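Local coordinates for DNA mismatch repair protein MutL (Aquifex aeolicus VF5, PDB 6LZJ), which probably binds and hydrolyses ATP through a GHKL-type ATPase domain to coordinate the steps of DNA mismatch repair, at residues R48-G53 against G134-V139; V98-L103 against L142-P147; G42-I47 against K151-E156. All coordinates share one frame; numbering follows the deposited sequence.

All three contacts build on one mixed beta sheet. Interaction 1 pairs two neighbouring strands of it and meets the adenine of the bound ATP analogue directly, Asp51 OD2 lying 2.8 Å from N6. Interaction 2 fastens the loop that follows strand 134-140 to the residues leading into the adjacent strand 100-106, its centre about 17 Å from that of interaction 1; Glu138 O and Lys102 N, 2.8 Å apart, join the two. Interaction 3 ties the turn before strand 46-51 to the segment leading into helix 156-173. Its centre is about 12 Å from that of interaction 2, with Phe143 CE2 touching Leu153 CD2 at 4.0 Å.

Interaction 1 (R48-G53 against G134-V139); sequences RVKDNG and GTEVEV. With ACP (phosphomethylphosphonic acid adenylate ester), chain C.
Asp51 OD1 is gripped from several directions: the backbone N of Gly53 donates to it over 2.9 Å, closing an Asx turn, a water donates as well, and Thr135 N, which also donates to Asp51 O, adds a weak third bond. The Gly53 donor arrives on the anti side of the carboxylate. The same water accepts from Thr135 OG1, bridging the two side chains, which lie alongside each other. With its carboxylate carbon wedged between backbone N and carbonyl carbon (chi1 68°), Asp51 turns OD2 to adenine N6 of the nucleotide analogue, which donates across 2.8 Å; Ser27 also bonds to this oxygen. Thr135 packs CB and CG2 beside N6, while its OG1 also hydrogen-bonds Ser105 OG.

Beyond the site the strands run antiparallel, and two backbone bonds join Val49 N to Val137 O and Val137 N to Val49 O, each 2.9 Å. Both valines turn to the face packed on Leu23 of helix 16-29. Arg48 and Glu136 occupy the other face, where Arg48 NH1 reaches Glu136 OE1 at 3.1 Å, the oxygen 22° out of the guanidinium plane and the two planes 85° apart. Glu36 and Glu38 also hold the guanidinium, and Arg104 takes Glu136 OE2. Gly134 lies opposite Asn52, the CA atoms 4.3 Å apart; a beta carbon there would collide with Asp51 O. An aspartate at a strand end that reads the adenine amino group, backed by a threonine and a water, is the hallmark of the GHKL ATPase nucleotide pocket.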
loop_
_atom_site.group_PDB
_atom_site.type_symbol
_atom_site.label_atom_id
_atom_site.label_comp_id
_atom_site.label_asym_id
_atom_site.label_seq_id
_atom_site.Cartn_x
_atom_site.Cartn_y
_atom_site.Cartn_z
ATOM N N ARG A 48 -10.973 4.352 3.852
ATOM C CA ARG A 48 -10.435 5.658 4.212
ATOM C C ARG A 48 -8.910 5.610 4.235
ATOM O O ARG A 48 -8.318 4.709 4.856
ATOM C CB ARG A 48 -11.011 6.130 5.565
ATOM C CG ARG A 48 -10.555 7.516 5.982
ATOM C CD ARG A 48 -11.153 7.959 7.316
ATOM N NE ARG A 48 -10.961 6.941 8.351
ATOM C CZ ARG A 48 -9.895 6.881 9.144
ATOM N NH1 ARG A 48 -8.934 7.788 9.030
ATOM N NH2 ARG A 48 -9.784 5.920 10.049
ATOM N N VAL A 49 -8.271 6.595 3.597
ATOM C CA VAL A 49 -6.825 6.747 3.666
ATOM C C VAL A 49 -6.452 8.162 4.078
ATOM O O VAL A 49 -6.829 9.142 3.413
ATOM C CB VAL A 49 -6.148 6.388 2.337
ATOM C CG1 VAL A 49 -4.611 6.705 2.408
ATOM C CG2 VAL A 49 -6.408 4.946 2.050
ATOM N N LYS A 50 -5.669 8.255 5.147
ATOM C CA LYS A 50 -5.296 9.524 5.753
ATOM C C LYS A 50 -3.799 9.611 5.806
ATOM O O LYS A 50 -3.105 8.657 6.195
ATOM C CB LYS A 50 -5.852 9.657 7.159
ATOM C CG LYS A 50 -5.433 10.919 7.914
ATOM C CD LYS A 50 -5.937 10.704 9.341
ATOM C CE LYS A 50 -5.874 11.956 10.258
ATOM N NZ LYS A 50 -4.493 12.121 10.767
ATOM N N ASP A 51 -3.303 10.765 5.429
ATOM C CA ASP A 51 -1.870 10.935 5.439
ATOM C C ASP A 51 -1.521 12.301 5.982
ATOM O O ASP A 51 -2.351 13.229 6.074
ATOM C CB ASP A 51 -1.244 10.700 4.016
ATOM C CG ASP A 51 -1.618 11.766 3.018
ATOM O OD1 ASP A 51 -1.311 12.949 3.284
ATOM O OD2 ASP A 51 -2.192 11.425 1.975
ATOM N N ASN A 52 -0.247 12.415 6.353
ATOM C CA ASN A 52 0.335 13.663 6.828
ATOM C C ASN A 52 1.247 14.324 5.799
ATOM O O ASN A 52 2.214 14.976 6.194
ATOM C CB ASN A 52 1.040 13.471 8.169
ATOM C CG ASN A 52 2.242 12.599 8.057
ATOM O OD1 ASN A 52 2.439 11.944 7.042
ATOM N ND2 ASN A 52 3.078 12.602 9.095
ATOM N N GLY A 53 1.093 14.022 4.509
ATOM C CA GLY A 53 1.883 14.697 3.493
ATOM C C GLY A 53 1.512 16.158 3.263
ATOM O O GLY A 53 0.733 16.741 4.029
ATOM N N GLY A 134 -2.473 17.668 5.658
ATOM C CA GLY A 134 -2.412 16.364 5.025
ATOM C C GLY A 134 -3.665 16.169 4.204
ATOM O O GLY A 134 -4.402 17.114 3.921
ATOM N N THR A 135 -3.953 14.915 3.859
ATOM C CA THR A 135 -5.070 14.601 2.980
ATOM C C THR A 135 -5.792 13.395 3.542
ATOM O O THR A 135 -5.172 12.458 4.067
ATOM C CB THR A 135 -4.589 14.298 1.543
ATOM O OG1 THR A 135 -3.937 15.445 1.037
ATOM C CG2 THR A 135 -5.709 13.944 0.642
ATOM N N GLU A 136 -7.102 13.415 3.434
ATOM C CA GLU A 136 -7.866 12.257 3.872
ATOM C C GLU A 136 -8.924 11.971 2.817
ATOM O O GLU A 136 -9.687 12.859 2.445
ATOM C CB GLU A 136 -8.500 12.524 5.236
ATOM C CG GLU A 136 -9.301 11.311 5.738
ATOM C CD GLU A 136 -9.674 11.516 7.202
ATOM O OE1 GLU A 136 -9.345 10.639 8.007
ATOM O OE2 GLU A 136 -10.183 12.615 7.511
ATOM N N VAL A 137 -8.941 10.746 2.297
ATOM C CA VAL A 137 -9.889 10.360 1.259
ATOM C C VAL A 137 -10.782 9.255 1.798
ATOM O O VAL A 137 -10.291 8.306 2.429
ATOM C CB VAL A 137 -9.139 9.888 -0.003
ATOM C CG1 VAL A 137 -10.142 9.647 -1.145
ATOM C CG2 VAL A 137 -8.053 10.920 -0.379
ATOM N N GLU A 138 -12.097 9.371 1.529
ATOM C CA GLU A 138 -13.096 8.420 2.004
ATOM C C GLU A 138 -13.908 7.948 0.819
ATOM O O GLU A 138 -14.511 8.758 0.091
ATOM C CB GLU A 138 -14.015 9.059 3.053
ATOM C CG GLU A 138 -13.229 9.446 4.277
ATOM C CD GLU A 138 -14.078 10.001 5.403
ATOM O OE1 GLU A 138 -15.328 9.897 5.359
ATOM O OE2 GLU A 138 -13.456 10.531 6.337
ATOM N N VAL A 139 -13.891 6.640 0.602
ATOM C CA VAL A 139 -14.513 6.031 -0.566
ATOM C C VAL A 139 -15.571 5.075 -0.025
ATOM O O VAL A 139 -15.230 4.077 0.615
ATOM C CB VAL A 139 -13.495 5.278 -1.425
ATOM C CG1 VAL A 139 -14.177 4.626 -2.618
ATOM C CG2 VAL A 139 -12.433 6.244 -1.934
HETATM P PG ACP C . -1.463 8.123 -11.311
HETATM O O1G ACP C . -2.126 7.955 -9.991
HETATM O O2G ACP C . -2.448 7.618 -12.489
HETATM O O3G ACP C . -0.000 7.425 -11.386
HETATM P PB ACP C . -1.725 10.868 -10.259
HETATM O O1B ACP C . -1.173 10.446 -8.967
HETATM O O2B ACP C . -1.047 12.265 -10.692
HETATM C C3B ACP C . -1.175 9.863 -11.639
HETATM P PA ACP C . -4.330 10.896 -9.151
HETATM O O1A ACP C . -3.903 9.653 -8.389
HETATM O O2A ACP C . -5.705 10.897 -9.748
HETATM O O3A ACP C . -3.300 11.094 -10.389
HETATM O "O5'" ACP C . -4.055 12.174 -8.221
HETATM C "C5'" ACP C . -4.169 13.410 -8.921
HETATM C "C4'" ACP C . -3.362 14.470 -8.203
HETATM O "O4'" ACP C . -3.941 14.702 -6.917
HETATM C "C3'" ACP C . -1.932 14.090 -7.902
HETATM O "O3'" ACP C . -1.067 14.380 -9.010
HETATM C "C2'" ACP C . -1.606 14.950 -6.721
HETATM O "O2'" ACP C . -1.239 16.264 -7.216
HETATM C "C1'" ACP C . -2.945 15.141 -6.023
HETATM N N9 ACP C . -3.060 14.233 -4.859
HETATM C C8 ACP C . -3.875 13.166 -4.806
HETATM N N7 ACP C . -3.783 12.571 -3.605
HETATM C C5 ACP C . -2.929 13.295 -2.875
HETATM C C6 ACP C . -2.414 13.238 -1.501
HETATM N N6 ACP C . -2.794 12.217 -0.665
HETATM N N1 ACP C . -1.546 14.177 -1.123
HETATM C C2 ACP C . -1.174 15.189 -1.941
HETATM N N3 ACP C . -1.575 15.317 -3.206
HETATM C C4 ACP C . -2.471 14.409 -3.704
HETATM O O HOH W 1 -1.195 14.950 1.503
#

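Interaction 2 (V98-L103 against L142-P147); sequences VSKFKL and LFFNLP
Val98 meets the loop through both backbone and side chain. Its carbonyl O accepts from Phe143 N at 2.8 Å, the donor tilted 20° from the carbonyl plane, while CB rests 3.6 Å from Phe143 CD1. Of its methyls, CG2 lies against Leu142 CD1 and CG1 against Leu146 CD1, and Asn145 OD1 comes to 3.5 Å from Val98 CA. Farther along, the Phe144 ring is sandwiched. Lys100 NZ sits over one face, 3.8 Å from the ring centroid and 15° off the normal, a cation-pi contact reached by a bend at the last torsion of the lysine (chi4 47°); Asn145 CB lies over the opposite face, and Ser99 meets the ring edge.

The loop residues Phe143 to Leu146 form a type I beta turn, closed by Leu146 N to Phe143 O (3.0 Å), and Leu146 occupies the N-cap position of helix 147-151. Replacing Phe144 by an alanine would probably leave the Lys100 ammonium without its aromatic mate and open a gap beside Ser99.

Further out, Ser99 OG is held by Ile95 O at the end of helix 91-96, Arg150 bonds to Leu142 O, and the Phe143 side chain packs on Leu153.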
loop_
_atom_site.group_PDB
_atom_site.type_symbol
_atom_site.label_atom_id
_atom_site.label_comp_id
_atom_site.label_asym_id
_atom_site.label_seq_id
_atom_site.Cartn_x
_atom_site.Cartn_y
_atom_site.Cartn_z
ATOM N N VAL A 98 -17.127 5.632 -9.343
ATOM C CA VAL A 98 -17.778 4.404 -8.886
ATOM C C VAL A 98 -18.053 4.403 -7.378
ATOM O O VAL A 98 -18.026 3.345 -6.787
ATOM C CB VAL A 98 -17.027 3.131 -9.324
ATOM C CG1 VAL A 98 -17.024 3.015 -10.856
ATOM C CG2 VAL A 98 -15.583 3.127 -8.758
ATOM N N SER A 99 -18.076 5.559 -6.698
ATOM C CA SER A 99 -18.317 5.560 -5.273
ATOM C C SER A 99 -18.983 6.850 -4.831
ATOM O O SER A 99 -19.149 7.810 -5.600
ATOM C CB SER A 99 -17.020 5.397 -4.478
ATOM O OG SER A 99 -16.146 6.450 -4.807
ATOM N N LYS A 100 -19.315 6.849 -3.566
ATOM C CA LYS A 100 -19.645 8.051 -2.796
ATOM C C LYS A 100 -18.340 8.508 -2.149
ATOM O O LYS A 100 -17.837 7.873 -1.215
ATOM C CB LYS A 100 -20.706 7.765 -1.740
ATOM C CG LYS A 100 -22.089 7.371 -2.286
ATOM C CD LYS A 100 -22.826 6.523 -1.269
ATOM C CE LYS A 100 -24.326 6.690 -1.390
ATOM N NZ LYS A 100 -24.772 6.599 -2.803
ATOM N N PHE A 101 -17.818 9.623 -2.620
ATOM C CA PHE A 101 -16.403 9.940 -2.521
ATOM C C PHE A 101 -16.228 11.271 -1.803
ATOM O O PHE A 101 -16.789 12.288 -2.228
ATOM C CB PHE A 101 -15.805 10.007 -3.951
ATOM C CG PHE A 101 -14.341 10.451 -4.023
ATOM C CD1 PHE A 101 -14.001 11.791 -4.076
ATOM C CD2 PHE A 101 -13.324 9.489 -4.144
ATOM C CE1 PHE A 101 -12.663 12.183 -4.157
ATOM C CE2 PHE A 101 -11.989 9.874 -4.254
ATOM C CZ PHE A 101 -11.653 11.212 -4.264
ATOM N N LYS A 102 -15.411 11.295 -0.759
ATOM C CA LYS A 102 -15.009 12.571 -0.194
ATOM C C LYS A 102 -13.494 12.649 -0.219
ATOM O O LYS A 102 -12.816 11.661 0.032
ATOM C CB LYS A 102 -15.518 12.743 1.222
ATOM C CG LYS A 102 -17.013 12.779 1.308
ATOM C CD LYS A 102 -17.468 13.093 2.702
ATOM C CE LYS A 102 -18.981 13.228 2.732
ATOM N NZ LYS A 102 -19.485 13.391 4.124
ATOM N N LEU A 103 -12.962 13.802 -0.571
ATOM C CA LEU A 103 -11.548 14.067 -0.338
ATOM C C LEU A 103 -11.448 15.371 0.427
ATOM O O LEU A 103 -12.026 16.374 0.007
ATOM C CB LEU A 103 -10.767 14.153 -1.644
ATOM C CG LEU A 103 -9.304 14.589 -1.593
ATOM C CD1 LEU A 103 -8.562 13.933 -2.790
ATOM C CD2 LEU A 103 -9.153 16.083 -1.702
ATOM N N LEU A 142 -18.545 1.324 -2.666
ATOM C CA LEU A 142 -17.860 1.069 -3.940
ATOM C C LEU A 142 -18.754 0.282 -4.894
ATOM O O LEU A 142 -19.364 -0.731 -4.506
ATOM C CB LEU A 142 -16.551 0.307 -3.669
ATOM C CG LEU A 142 -15.588 0.196 -4.867
ATOM C CD1 LEU A 142 -15.090 1.552 -5.389
ATOM C CD2 LEU A 142 -14.404 -0.725 -4.554
ATOM N N PHE A 143 -18.807 0.747 -6.153
ATOM C CA PHE A 143 -19.692 0.207 -7.200
ATOM C C PHE A 143 -21.183 0.203 -6.799
ATOM O O PHE A 143 -21.952 -0.660 -7.245
ATOM C CB PHE A 143 -19.254 -1.205 -7.600
ATOM C CG PHE A 143 -17.799 -1.304 -7.953
ATOM C CD1 PHE A 143 -17.261 -0.488 -8.955
ATOM C CD2 PHE A 143 -16.980 -2.231 -7.315
ATOM C CE1 PHE A 143 -15.884 -0.598 -9.281
ATOM C CE2 PHE A 143 -15.638 -2.329 -7.646
ATOM C CZ PHE A 143 -15.107 -1.500 -8.611
ATOM N N PHE A 144 -21.640 1.150 -5.961
ATOM C CA PHE A 144 -23.083 1.229 -5.715
ATOM C C PHE A 144 -23.872 1.447 -7.008
ATOM O O PHE A 144 -25.038 1.024 -7.098
ATOM C CB PHE A 144 -23.415 2.355 -4.715
ATOM C CG PHE A 144 -23.414 3.714 -5.332
ATOM C CD1 PHE A 144 -22.234 4.416 -5.483
ATOM C CD2 PHE A 144 -24.596 4.315 -5.745
ATOM C CE1 PHE A 144 -22.226 5.661 -6.089
ATOM C CE2 PHE A 144 -24.584 5.566 -6.336
ATOM C CZ PHE A 144 -23.397 6.244 -6.496
ATOM N N ASN A 145 -23.268 2.113 -8.004
ATOM C CA ASN A 145 -23.854 2.437 -9.293
ATOM C C ASN A 145 -23.724 1.294 -10.295
ATOM O O ASN A 145 -24.162 1.445 -11.445
ATOM C CB ASN A 145 -23.187 3.706 -9.870
ATOM C CG ASN A 145 -21.617 3.605 -9.975
ATOM O OD1 ASN A 145 -20.953 2.995 -9.121
ATOM N ND2 ASN A 145 -21.039 4.297 -10.965
ATOM N N LEU A 146 -23.118 0.177 -9.875
ATOM C CA LEU A 146 -22.796 -0.955 -10.759
ATOM C C LEU A 146 -23.137 -2.214 -9.991
ATOM O O LEU A 146 -22.265 -2.908 -9.456
ATOM C CB LEU A 146 -21.326 -0.938 -11.193
ATOM C CG LEU A 146 -20.925 0.329 -11.955
ATOM C CD1 LEU A 146 -19.459 0.278 -12.343
ATOM C CD2 LEU A 146 -21.803 0.323 -13.139
ATOM N N PRO A 147 -24.426 -2.517 -9.887
ATOM C CA PRO A 147 -24.878 -3.540 -8.936
ATOM C C PRO A 147 -24.317 -4.909 -9.228
ATOM O O PRO A 147 -23.995 -5.647 -8.290
ATOM C CB PRO A 147 -26.402 -3.510 -9.100
ATOM C CG PRO A 147 -26.699 -2.151 -9.664
ATOM C CD PRO A 147 -25.540 -1.842 -10.567
#

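Interaction 3 (G42-I47 against K151-E156); sequences GGKRLI and KFLKKE
Lys44 NZ has two acceptors on the facing segment. It forms a salt bridge with Glu156 OE1 at 3.2 Å, meeting that oxygen nearly along its C-O axis, and makes a weak hydrogen bond to the backbone carbonyl O of Lys154 at 2.9 Å. The ammonium thus links a carboxylate to the backbone just ahead of it.

The lysine arrives with its chain fully extended beyond CG, which carries the charge from the turn across to the other segment. Along the way its methylenes slide past Leu153 in the opposite direction: CE lies 3.6 Å from Leu153 CB, and CG lies 3.9 Å from Leu153 CD1. Glu156 instead crosses the lysine at about a right angle, its chain folded at the second torsion (chi2 84°) to bring OE1 to within 3.6 Å of Lys44 CD as well as to the ammonium.

The turn joins antiparallel strands 34-40 and 46-51, with Arg45 and Leu46 forming a classic beta bulge opposite Val40. At its other end, Gly42 CA approaches Glu156 O at 3.8 Å. A beta carbon on Gly42 would run into that carbonyl. The glycine's own N-H is taken by Glu184, while Lys44 O accepts from Arg150, so backbone groups at two points of the turn have polar partners beyond the contact. Lys155 is the N-cap of helix 156-173, and Glu156 opens its first turn. A negative charge there would probably interact favourably with the helix dipole, and its pairing with Lys44 joins the helix start to the turn electrostatically, at the protein surface.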
loop_
_atom_site.group_PDB
_atom_site.type_symbol
_atom_site.label_atom_id
_atom_site.label_comp_id
_atom_site.label_asym_id
_atom_site.label_seq_id
_atom_site.Cartn_x
_atom_site.Cartn_y
_atom_site.Cartn_z
ATOM N N GLY A 42 -14.615 -5.038 4.390
ATOM C CA GLY A 42 -13.549 -5.357 3.464
ATOM C C GLY A 42 -13.197 -4.230 2.520
ATOM O O GLY A 42 -12.478 -4.450 1.536
ATOM N N GLY A 43 -13.661 -3.013 2.816
ATOM C CA GLY A 43 -13.570 -1.924 1.864
ATOM C C GLY A 43 -14.801 -1.772 1.007
ATOM O O GLY A 43 -14.899 -0.813 0.244
ATOM N N LYS A 44 -15.759 -2.688 1.110
ATOM C CA LYS A 44 -16.951 -2.545 0.287
ATOM C C LYS A 44 -17.836 -1.429 0.787
ATOM O O LYS A 44 -18.541 -0.801 -0.004
ATOM C CB LYS A 44 -17.763 -3.826 0.284
ATOM C CG LYS A 44 -17.106 -4.989 -0.360
ATOM C CD LYS A 44 -18.022 -6.169 -0.161
ATOM C CE LYS A 44 -17.506 -7.369 -0.860
ATOM N NZ LYS A 44 -18.556 -8.400 -0.901
ATOM N N ARG A 45 -17.855 -1.226 2.101
ATOM C CA ARG A 45 -18.622 -0.167 2.732
ATOM C C ARG A 45 -17.810 1.119 2.829
ATOM O O ARG A 45 -18.282 2.181 2.408
ATOM C CB ARG A 45 -19.140 -0.628 4.102
ATOM C CG ARG A 45 -19.936 0.426 4.783
ATOM C CD ARG A 45 -20.911 -0.103 5.828
ATOM N NE ARG A 45 -21.712 1.011 6.323
ATOM C CZ ARG A 45 -22.713 1.560 5.638
ATOM N NH1 ARG A 45 -23.374 2.591 6.136
ATOM N NH2 ARG A 45 -23.047 1.082 4.446
ATOM N N LEU A 46 -16.639 1.068 3.474
ATOM C CA LEU A 46 -15.770 2.247 3.512
ATOM C C LEU A 46 -14.306 1.909 3.277
ATOM O O LEU A 46 -13.762 0.967 3.857
ATOM C CB LEU A 46 -15.885 2.951 4.855
ATOM C CG LEU A 46 -14.829 4.041 5.098
ATOM C CD1 LEU A 46 -15.079 5.208 4.237
ATOM C CD2 LEU A 46 -14.888 4.452 6.552
ATOM N N ILE A 47 -13.631 2.751 2.501
ATOM C CA ILE A 47 -12.182 2.781 2.441
ATOM C C ILE A 47 -11.779 4.194 2.802
ATOM O O ILE A 47 -12.201 5.138 2.123
ATOM C CB ILE A 47 -11.677 2.445 1.026
ATOM C CG1 ILE A 47 -12.171 1.056 0.556
ATOM C CG2 ILE A 47 -10.142 2.613 0.912
ATOM C CD1 ILE A 47 -12.192 0.992 -0.980
ATOM N N LYS A 151 -22.117 -7.081 -6.715
ATOM C CA LYS A 151 -22.523 -8.407 -6.274
ATOM C C LYS A 151 -21.388 -9.412 -6.428
ATOM O O LYS A 151 -21.261 -10.326 -5.608
ATOM C CB LYS A 151 -23.770 -8.874 -7.038
ATOM C CG LYS A 151 -23.487 -9.583 -8.350
ATOM C CD LYS A 151 -24.565 -10.586 -8.722
ATOM C CE LYS A 151 -24.440 -11.849 -7.880
ATOM N NZ LYS A 151 -25.348 -12.924 -8.357
ATOM N N PHE A 152 -20.537 -9.244 -7.439
ATOM C CA PHE A 152 -19.502 -10.227 -7.726
ATOM C C PHE A 152 -18.215 -9.973 -6.958
ATOM O O PHE A 152 -17.249 -10.726 -7.142
ATOM C CB PHE A 152 -19.202 -10.276 -9.233
ATOM C CG PHE A 152 -20.140 -11.156 -10.017
ATOM C CD1 PHE A 152 -20.240 -12.510 -9.737
ATOM C CD2 PHE A 152 -20.906 -10.633 -11.045
ATOM C CE1 PHE A 152 -21.097 -13.319 -10.455
ATOM C CE2 PHE A 152 -21.763 -11.430 -11.759
ATOM C CZ PHE A 152 -21.859 -12.777 -11.471
ATOM N N LEU A 153 -18.164 -8.937 -6.125
ATOM C CA LEU A 153 -16.996 -8.728 -5.285
ATOM C C LEU A 153 -16.843 -9.914 -4.343
ATOM O O LEU A 153 -17.827 -10.561 -3.951
ATOM C CB LEU A 153 -17.108 -7.436 -4.463
ATOM C CG LEU A 153 -17.056 -6.081 -5.192
ATOM C CD1 LEU A 153 -17.402 -4.932 -4.244
ATOM C CD2 LEU A 153 -15.690 -5.836 -5.788
ATOM N N LYS A 154 -15.598 -10.208 -3.992
ATOM C CA LYS A 154 -15.342 -11.343 -3.125
ATOM C C LYS A 154 -15.905 -11.065 -1.736
ATOM O O LYS A 154 -16.191 -9.921 -1.386
ATOM C CB LYS A 154 -13.848 -11.624 -3.007
ATOM C CG LYS A 154 -13.089 -11.683 -4.308
ATOM C CD LYS A 154 -13.463 -12.871 -5.135
ATOM C CE LYS A 154 -12.494 -13.008 -6.305
ATOM N NZ LYS A 154 -12.411 -11.750 -7.084
ATOM N N LYS A 155 -16.025 -12.132 -0.932
ATOM C CA LYS A 155 -16.415 -11.996 0.475
ATOM C C LYS A 155 -15.526 -10.992 1.211
ATOM O O LYS A 155 -14.354 -10.799 0.868
ATOM C CB LYS A 155 -16.327 -13.342 1.196
ATOM C CG LYS A 155 -17.539 -14.234 1.054
ATOM C CD LYS A 155 -17.304 -15.575 1.794
ATOM C CE LYS A 155 -18.353 -16.639 1.511
ATOM N NZ LYS A 155 -18.040 -17.900 2.284
ATOM N N GLU A 156 -16.112 -10.351 2.235
ATOM C CA GLU A 156 -15.409 -9.370 3.069
ATOM C C GLU A 156 -14.046 -9.868 3.533
ATOM O O GLU A 156 -13.038 -9.151 3.443
ATOM C CB GLU A 156 -16.261 -9.024 4.291
ATOM C CG GLU A 156 -17.401 -8.064 4.040
ATOM C CD GLU A 156 -18.664 -8.729 3.507
ATOM O OE1 GLU A 156 -18.938 -8.622 2.298
ATOM O OE2 GLU A 156 -19.384 -9.360 4.305
#